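PDB 5XN8: glycerol Dehydrogenase from Unidentified, which probably catalyses the NAD-dependent oxidation of glycerol to dihydroxyacetone as a metal-dependent member of the iron-containing alcohol dehydrogenase family. Local coordinates for residues A[124-129]-A[144-149]; A[5-10]-A[241-246]; A[250-255]-A[280-285]. All blocks are in the same frame, centred on the assembly; numbering follows the deposited sequence.

Contact 1. Residues A[124-129]-A[144-149]; sequences TSALSV and PKNPDM
A buried loop-to-loop contact between Thr124 to Ala126 and Lys145 to Pro147 closes the base of the beta-hairpin made by strands 127-131 and 137-142, in the nucleotide-binding domain of this iron-containing alcohol dehydrogenase. Its polar centre is the carboxamide of Asn146. CG of that residue lies anti to its own carbonyl carbon (chi1 -70°), which swings the amide toward the turn ahead of the hairpin. There ND2 of Asn146 gives a short hydrogen bond of 2.6 Å to the backbone O of Thr124, bent to 157° at the hydrogen. The acceptor lies close to the amide plane, while the donor is tilted 18° out of the carbonyl plane of Thr124. Next to the amide, CD of Pro147 lies 3.3 Å from O of Ser125 and 3.5 Å from O of Thr124. Ser125 and Leu127 probably belong to the NAD(+) site, as in a close relative, so the contact packs the backbone beside that site. Ser125 turns its own OG to the backbone O of Ala122. The methyl CB of Ala126 rests 3.3 Å from O of Lys145 and also touches the amide of Asn146.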
loop_
_atom_site.group_PDB
_atom_site.type_symbol
_atom_site.label_atom_id
_atom_site.label_comp_id
_atom_site.label_asym_id
_atom_site.label_seq_id
_atom_site.Cartn_x
_atom_site.Cartn_y
_atom_site.Cartn_z
ATOM N N THR A 124 36.014 -16.146 11.352
ATOM C CA THR A 124 35.385 -16.079 12.681
ATOM C C THR A 124 35.093 -17.451 13.300
ATOM O O THR A 124 34.895 -17.545 14.519
ATOM C CB THR A 124 34.038 -15.300 12.651
ATOM O OG1 THR A 124 33.082 -16.012 11.857
ATOM C CG2 THR A 124 34.216 -13.903 12.074
ATOM N N SER A 125 35.038 -18.500 12.480
ATOM C CA SER A 125 34.633 -19.829 12.948
ATOM C C SER A 125 35.682 -20.519 13.817
ATOM O O SER A 125 36.883 -20.223 13.736
ATOM C CB SER A 125 34.280 -20.737 11.764
ATOM O OG SER A 125 35.416 -21.012 10.957
ATOM N N ALA A 126 35.199 -21.449 14.638
ATOM C CA ALA A 126 36.038 -22.341 15.433
ATOM C C ALA A 126 36.288 -23.601 14.610
ATOM O O ALA A 126 35.956 -24.710 15.025
ATOM C CB ALA A 126 35.351 -22.683 16.748
ATOM N N LEU A 127 36.896 -23.413 13.444
ATOM C CA LEU A 127 37.023 -24.445 12.435
ATOM C C LEU A 127 38.342 -24.275 11.689
ATOM O O LEU A 127 38.763 -23.151 11.389
ATOM C CB LEU A 127 35.854 -24.350 11.453
ATOM C CG LEU A 127 35.775 -25.290 10.227
ATOM C CD1 LEU A 127 34.353 -25.529 9.741
ATOM C CD2 LEU A 127 36.605 -24.732 9.061
ATOM N N SER A 128 38.977 -25.407 11.400
ATOM C CA SER A 128 40.127 -25.457 10.512
ATOM C C SER A 128 39.901 -26.560 9.486
ATOM O O SER A 128 39.425 -27.647 9.830
ATOM C CB SER A 128 41.411 -25.724 11.298
ATOM O OG SER A 128 41.804 -24.580 12.040
ATOM N N VAL A 129 40.229 -26.268 8.228
ATOM C CA VAL A 129 40.163 -27.254 7.152
ATOM C C VAL A 129 41.563 -27.815 6.985
ATOM O O VAL A 129 42.468 -27.104 6.540
ATOM C CB VAL A 129 39.661 -26.643 5.828
ATOM C CG1 VAL A 129 39.368 -27.746 4.821
ATOM C CG2 VAL A 129 38.419 -25.786 6.065
ATOM N N PRO A 144 36.564 -25.992 20.527
ATOM C CA PRO A 144 35.648 -25.426 21.519
ATOM C C PRO A 144 35.554 -23.899 21.477
ATOM O O PRO A 144 34.502 -23.347 21.826
ATOM C CB PRO A 144 36.263 -25.857 22.862
ATOM C CG PRO A 144 37.161 -27.002 22.540
ATOM C CD PRO A 144 37.677 -26.722 21.165
ATOM N N LYS A 145 36.635 -23.241 21.052
ATOM C CA LYS A 145 36.767 -21.791 21.135
ATOM C C LYS A 145 36.925 -21.144 19.755
ATOM O O LYS A 145 37.618 -21.682 18.898
ATOM C CB LYS A 145 37.971 -21.444 22.018
ATOM C CG LYS A 145 37.902 -20.045 22.614
ATOM C CD LYS A 145 39.140 -19.698 23.412
ATOM C CE LYS A 145 39.179 -20.486 24.709
ATOM N NZ LYS A 145 40.047 -19.842 25.747
ATOM N N ASN A 146 36.274 -19.999 19.552
ATOM C CA ASN A 146 36.494 -19.173 18.357
ATOM C C ASN A 146 37.787 -18.376 18.530
ATOM O O ASN A 146 38.292 -18.256 19.646
ATOM C CB ASN A 146 35.338 -18.197 18.135
ATOM C CG ASN A 146 34.066 -18.884 17.704
ATOM O OD1 ASN A 146 33.444 -19.614 18.478
ATOM N ND2 ASN A 146 33.657 -18.640 16.463
ATOM N N PRO A 147 38.341 -17.830 17.429
ATOM C CA PRO A 147 39.472 -16.907 17.579
ATOM C C PRO A 147 39.169 -15.796 18.579
ATOM O O PRO A 147 38.045 -15.300 18.634
ATOM C CB PRO A 147 39.626 -16.319 16.181
ATOM C CG PRO A 147 39.142 -17.393 15.282
ATOM C CD PRO A 147 38.033 -18.086 16.010
ATOM N N ASP A 148 40.170 -15.419 19.362
ATOM C CA ASP A 148 40.002 -14.379 20.363
ATOM C C ASP A 148 39.866 -13.000 19.718
ATOM O O ASP A 148 39.141 -12.152 20.238
ATOM C CB ASP A 148 41.135 -14.430 21.395
ATOM C CG ASP A 148 41.200 -15.779 22.113
ATOM O OD1 ASP A 148 41.655 -16.764 21.472
ATOM O OD2 ASP A 148 40.777 -15.849 23.302
ATOM N N MET A 149 40.532 -12.795 18.576
ATOM C CA MET A 149 40.379 -11.567 17.790
ATOM C C MET A 149 40.326 -11.854 16.295
ATOM O O MET A 149 40.999 -12.771 15.808
ATOM C CB MET A 149 41.535 -10.614 18.057
ATOM C CG MET A 149 41.484 -9.923 19.404
ATOM S SD MET A 149 42.902 -8.814 19.600
ATOM C CE MET A 149 42.432 -7.498 18.492
#

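Contact 2. Residues A[5-10]-A[241-246]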
loop_
_atom_site.group_PDB
_atom_site.type_symbol
_atom_site.label_atom_id
_atom_site.label_comp_id
_atom_site.label_asym_id
_atom_site.label_seq_id
_atom_site.Cartn_x
_atom_site.Cartn_y
_atom_site.Cartn_z
ATOM N N ILE A 5 24.557 -19.812 20.642
ATOM C CA ILE A 5 25.261 -18.936 19.703
ATOM C C ILE A 5 26.694 -18.782 20.210
ATOM O O ILE A 5 26.916 -18.635 21.415
ATOM C CB ILE A 5 24.553 -17.557 19.558
ATOM C CG1 ILE A 5 25.279 -16.663 18.546
ATOM C CG2 ILE A 5 24.435 -16.830 20.899
ATOM C CD1 ILE A 5 24.499 -15.425 18.161
ATOM N N GLN A 6 27.670 -18.852 19.302
ATOM C CA GLN A 6 29.061 -18.568 19.661
ATOM C C GLN A 6 29.642 -17.486 18.772
ATOM O O GLN A 6 29.103 -17.172 17.712
ATOM C CB GLN A 6 29.931 -19.836 19.704
ATOM C CG GLN A 6 30.038 -20.661 18.426
ATOM C CD GLN A 6 30.856 -21.926 18.646
ATOM O OE1 GLN A 6 30.430 -22.854 19.360
ATOM N NE2 GLN A 6 32.051 -21.963 18.067
ATOM N N SER A 7 30.719 -16.877 19.249
ATOM C CA SER A 7 31.315 -15.727 18.592
ATOM C C SER A 7 32.796 -15.622 18.934
ATOM O O SER A 7 33.220 -16.106 19.989
ATOM C CB SER A 7 30.584 -14.450 19.034
ATOM O OG SER A 7 30.996 -13.306 18.290
ATOM N N PRO A 8 33.599 -15.010 18.039
ATOM C CA PRO A 8 34.930 -14.591 18.473
ATOM C C PRO A 8 34.808 -13.471 19.503
ATOM O O PRO A 8 33.897 -12.648 19.394
ATOM C CB PRO A 8 35.561 -14.053 17.181
ATOM C CG PRO A 8 34.399 -13.627 16.357
ATOM C CD PRO A 8 33.367 -14.677 16.623
ATOM N N GLY A 9 35.702 -13.455 20.485
ATOM C CA GLY A 9 35.710 -12.441 21.553
ATOM C C GLY A 9 35.587 -11.005 21.067
ATOM O O GLY A 9 34.785 -10.245 21.603
ATOM N N LYS A 10 36.380 -10.643 20.052
ATOM C CA LYS A 10 36.363 -9.297 19.467
ATOM C C LYS A 10 36.559 -9.358 17.957
ATOM O O LYS A 10 37.358 -10.151 17.462
ATOM C CB LYS A 10 37.461 -8.415 20.076
ATOM C CG LYS A 10 37.192 -7.964 21.500
ATOM C CD LYS A 10 38.034 -6.769 21.898
ATOM C CE LYS A 10 38.042 -6.594 23.407
ATOM N NZ LYS A 10 38.845 -7.637 24.114
ATOM N N SER A 241 28.054 -13.492 7.969
ATOM C CA SER A 241 27.994 -14.814 7.354
ATOM C C SER A 241 28.596 -15.867 8.282
ATOM O O SER A 241 28.081 -16.981 8.371
ATOM C CB SER A 241 28.705 -14.810 5.993
ATOM O OG SER A 241 28.585 -16.067 5.335
ATOM N N GLY A 242 29.674 -15.495 8.978
ATOM C CA GLY A 242 30.353 -16.367 9.934
ATOM C C GLY A 242 29.537 -16.815 11.132
ATOM O O GLY A 242 29.519 -18.006 11.461
ATOM N N ILE A 243 28.882 -15.863 11.795
ATOM C CA ILE A 243 27.940 -16.180 12.891
ATOM C C ILE A 243 26.757 -16.943 12.299
ATOM O O ILE A 243 26.273 -17.902 12.890
ATOM C CB ILE A 243 27.424 -14.910 13.627
ATOM C CG1 ILE A 243 28.555 -14.117 14.299
ATOM C CG2 ILE A 243 26.356 -15.265 14.659
ATOM C CD1 ILE A 243 29.316 -14.845 15.377
ATOM N N GLY A 244 26.304 -16.508 11.125
ATOM C CA GLY A 244 25.212 -17.156 10.407
ATOM C C GLY A 244 25.366 -18.640 10.148
ATOM O O GLY A 244 24.453 -19.397 10.436
ATOM N N PHE A 245 26.510 -19.081 9.628
ATOM C CA PHE A 245 26.669 -20.505 9.276
ATOM C C PHE A 245 26.950 -21.380 10.507
ATOM O O PHE A 245 26.416 -22.492 10.616
ATOM C CB PHE A 245 27.699 -20.702 8.138
ATOM C CG PHE A 245 29.107 -21.026 8.594
ATOM C CD1 PHE A 245 29.463 -22.327 8.923
ATOM C CD2 PHE A 245 30.082 -20.034 8.655
ATOM C CE1 PHE A 245 30.757 -22.631 9.332
ATOM C CE2 PHE A 245 31.372 -20.328 9.066
ATOM C CZ PHE A 245 31.717 -21.629 9.406
ATOM N N GLU A 246 27.773 -20.874 11.425
ATOM C CA GLU A 246 28.231 -21.661 12.568
ATOM C C GLU A 246 27.163 -21.830 13.644
ATOM O O GLU A 246 27.059 -22.907 14.240
ATOM C CB GLU A 246 29.487 -21.032 13.179
ATOM C CG GLU A 246 30.151 -21.889 14.250
ATOM C CD GLU A 246 31.454 -21.297 14.737
ATOM O OE1 GLU A 246 31.447 -20.137 15.218
ATOM O OE2 GLU A 246 32.491 -21.996 14.636
#
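Ile243 pushes its CD1 methyl against the backbone of Gln6 and Ser7, where the N-terminal strand 3-6 runs past helix 228-247 and strand meets helix at the junction of the two domains of the iron-containing alcohol dehydrogenase fold. CD1 of Ile243 lies 3.3 Å from O of Gln6 and 3.7 Å from OG of Ser7, a hydroxyl that is hydrogen-bonded to the hydroxyl of Tyr239, one helical turn before Ile243. The other branch, CG2, is anti to the backbone N of Ile243 and reaches the opposite way along the strand, 4.0 Å from CD1 of Ile5. The two isoleucines cross obliquely, and Leu202 of helix 197-223 also packs on Ile243.

One turn on, the extended side chain of Glu246 reaches across that of Gln6, the two chains crossing at about a right angle. Amide and carboxylate planes are 59° apart, and OE1 of Glu246 sits 3.5 Å from CG of Gln6. The buried carboxylate has firm partners elsewhere, in Ala126 N and Asn146 ND2, whose donated hydrogens would favour its charged form. Strand 3-6 itself pairs antiparallel with a strand of the second subunit, where Lys10 of that subunit bonds to OE1 of Gln6. Closing the apolar patch, CD of Pro8 lies 4.2 Å from CD1 of Ile243.

Contact 3. Residues A[250-255]-A[280-285]; sequences LAAAHA and LAQLVL. With ZN (zinc ion), chain E.
Gln282 reaches from helix 271-285 to the first turn of helix 252-260, a helix-to-helix contact in the all-helical, metal-binding domain of the iron-containing alcohol dehydrogenase fold. CB of Gln282 starts 3.9 Å from CB of Ala252. CG of Gln282, anti to the backbone N (chi1 -178°), runs on 3.7 Å from CB of Ala252, with CD beside it. At the tip the amide divides its work. OE1 of Gln282 accepts a hydrogen bond of 3.1 Å from the backbone N of Ala253, bent to 155° at the hydrogen and lying in the carbonyl plane, so it occupies an N-H of the first helical turn. NE2 turns to OE1 of Gln286, with a weak bond to O of Phe177.

The residue after this gripped N-H is His254, whose side chain leaves the opposite flank of the helix. NE2 of His254 binds the zinc ion at 2.2 Å, with Asp171, His271 and a water completing the observed coordination. ND1 is hydrogen-bonded to OE1 of Glu178, a second-shell partner that together with the metal would set the ring's rotation, while CD2 of Leu250 lies over one ring face, displaced toward its rim. CD2 of Leu285 touches CB of Ala252 at 3.8 Å.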
loop_
_atom_site.group_PDB
_atom_site.type_symbol
_atom_site.label_atom_id
_atom_site.label_comp_id
_atom_site.label_asym_id
_atom_site.label_seq_id
_atom_site.Cartn_x
_atom_site.Cartn_y
_atom_site.Cartn_z
ATOM N N LEU A 250 24.461 -24.754 8.303
ATOM C CA LEU A 250 24.647 -25.074 6.886
ATOM C C LEU A 250 23.597 -26.090 6.434
ATOM O O LEU A 250 23.058 -26.838 7.245
ATOM C CB LEU A 250 26.018 -25.724 6.643
ATOM C CG LEU A 250 27.276 -24.974 7.062
ATOM C CD1 LEU A 250 28.474 -25.913 7.025
ATOM C CD2 LEU A 250 27.511 -23.787 6.148
ATOM N N ALA A 251 23.339 -26.144 5.131
ATOM C CA ALA A 251 22.313 -27.039 4.595
ATOM C C ALA A 251 22.657 -27.466 3.156
ATOM O O ALA A 251 23.775 -27.927 2.937
ATOM C CB ALA A 251 20.924 -26.413 4.732
ATOM N N ALA A 252 21.752 -27.320 2.183
ATOM C CA ALA A 252 21.953 -27.905 0.848
ATOM C C ALA A 252 23.119 -27.304 0.083
ATOM O O ALA A 252 23.959 -28.040 -0.456
ATOM C CB ALA A 252 20.695 -27.773 0.016
ATOM N N ALA A 253 23.172 -25.973 0.036
ATOM C CA ALA A 253 24.162 -25.246 -0.769
ATOM C C ALA A 253 25.615 -25.699 -0.579
ATOM O O ALA A 253 26.355 -25.862 -1.558
ATOM C CB ALA A 253 24.052 -23.752 -0.516
ATOM N N HIS A 254 26.008 -25.886 0.672
ATOM C CA HIS A 254 27.385 -26.296 1.032
ATOM C C HIS A 254 27.628 -27.794 0.839
ATOM O O HIS A 254 28.741 -28.206 0.518
ATOM C CB HIS A 254 27.690 -25.852 2.466
ATOM C CG HIS A 254 28.345 -24.511 2.549
ATOM N ND1 HIS A 254 27.644 -23.320 2.582
ATOM C CD2 HIS A 254 29.645 -24.181 2.669
ATOM C CE1 HIS A 254 28.497 -22.316 2.646
ATOM N NE2 HIS A 254 29.720 -22.805 2.723
ATOM N N ALA A 255 26.602 -28.609 1.039
ATOM C CA ALA A 255 26.657 -30.023 0.656
ATOM C C ALA A 255 26.869 -30.194 -0.848
ATOM O O ALA A 255 27.649 -31.051 -1.263
ATOM C CB ALA A 255 25.401 -30.752 1.093
ATOM N N LEU A 280 21.644 -21.536 -5.638
ATOM C CA LEU A 280 20.649 -21.561 -6.705
ATOM C C LEU A 280 19.997 -22.922 -6.845
ATOM O O LEU A 280 18.784 -23.018 -7.058
ATOM C CB LEU A 280 21.260 -21.103 -8.042
ATOM C CG LEU A 280 20.864 -19.666 -8.399
ATOM C CD1 LEU A 280 21.943 -18.984 -9.252
ATOM C CD2 LEU A 280 19.478 -19.654 -9.046
ATOM N N ALA A 281 20.803 -23.972 -6.707
ATOM C CA ALA A 281 20.290 -25.339 -6.664
ATOM C C ALA A 281 19.384 -25.562 -5.450
ATOM O O ALA A 281 18.374 -26.246 -5.561
ATOM C CB ALA A 281 21.442 -26.332 -6.662
ATOM N N GLN A 282 19.747 -24.997 -4.299
ATOM C CA GLN A 282 18.908 -25.093 -3.095
ATOM C C GLN A 282 17.550 -24.403 -3.263
ATOM O O GLN A 282 16.553 -24.904 -2.752
ATOM C CB GLN A 282 19.630 -24.551 -1.854
ATOM C CG GLN A 282 18.804 -24.685 -0.569
ATOM C CD GLN A 282 19.490 -24.139 0.654
ATOM O OE1 GLN A 282 20.665 -24.388 0.893
ATOM N NE2 GLN A 282 18.750 -23.404 1.454
ATOM N N LEU A 283 17.506 -23.278 -3.978
ATOM C CA LEU A 283 16.242 -22.568 -4.222
ATOM C C LEU A 283 15.242 -23.389 -5.032
ATOM O O LEU A 283 14.048 -23.402 -4.736
ATOM C CB LEU A 283 16.491 -21.240 -4.945
ATOM C CG LEU A 283 17.290 -20.149 -4.242
ATOM C CD1 LEU A 283 17.382 -18.936 -5.153
ATOM C CD2 LEU A 283 16.696 -19.785 -2.897
ATOM N N VAL A 284 15.736 -24.063 -6.060
ATOM C CA VAL A 284 14.942 -24.987 -6.875
ATOM C C VAL A 284 14.538 -26.212 -6.056
ATOM O O VAL A 284 13.453 -26.760 -6.251
ATOM C CB VAL A 284 15.722 -25.418 -8.133
ATOM C CG1 VAL A 284 14.994 -26.532 -8.886
ATOM C CG2 VAL A 284 15.943 -24.214 -9.051
ATOM N N LEU A 285 15.420 -26.623 -5.150
ATOM C CA LEU A 285 15.203 -27.769 -4.263
ATOM C C LEU A 285 14.082 -27.535 -3.247
ATOM O O LEU A 285 13.216 -28.396 -3.073
ATOM C CB LEU A 285 16.507 -28.095 -3.525
ATOM C CG LEU A 285 16.656 -29.442 -2.824
ATOM C CD1 LEU A 285 16.532 -30.573 -3.828
ATOM C CD2 LEU A 285 17.986 -29.484 -2.111
HETATM ZN ZN ZN E . 31.469 -21.501 2.805
HETATM O O HOH W 1 32.029 -23.163 4.031
#

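Contacts 1 and 2 form one buried patch, their centres 9 Å apart, with contact 1 nested in the loop that contact 2 closes. Glu246 joins them, with its OE2 2.8 Å from N of Ala126 and its OE1 2.9 Å from ND2 of Asn146. Contact 3 follows contact 2, as helix 228-247 leads into helix 252-260; the two touch where CB of Phe245 meets CD2 of Leu250 at 3.7 Å. The zinc ion is bound by His254 and lies about 9 Å from the side chain of Ser125, so contact 3 supplies a metal ligand, while contact 1 carries Ser125 and Leu127 of the likely NAD(+) site; the nearest atoms of contacts 1 and 3 are about 6 Å apart.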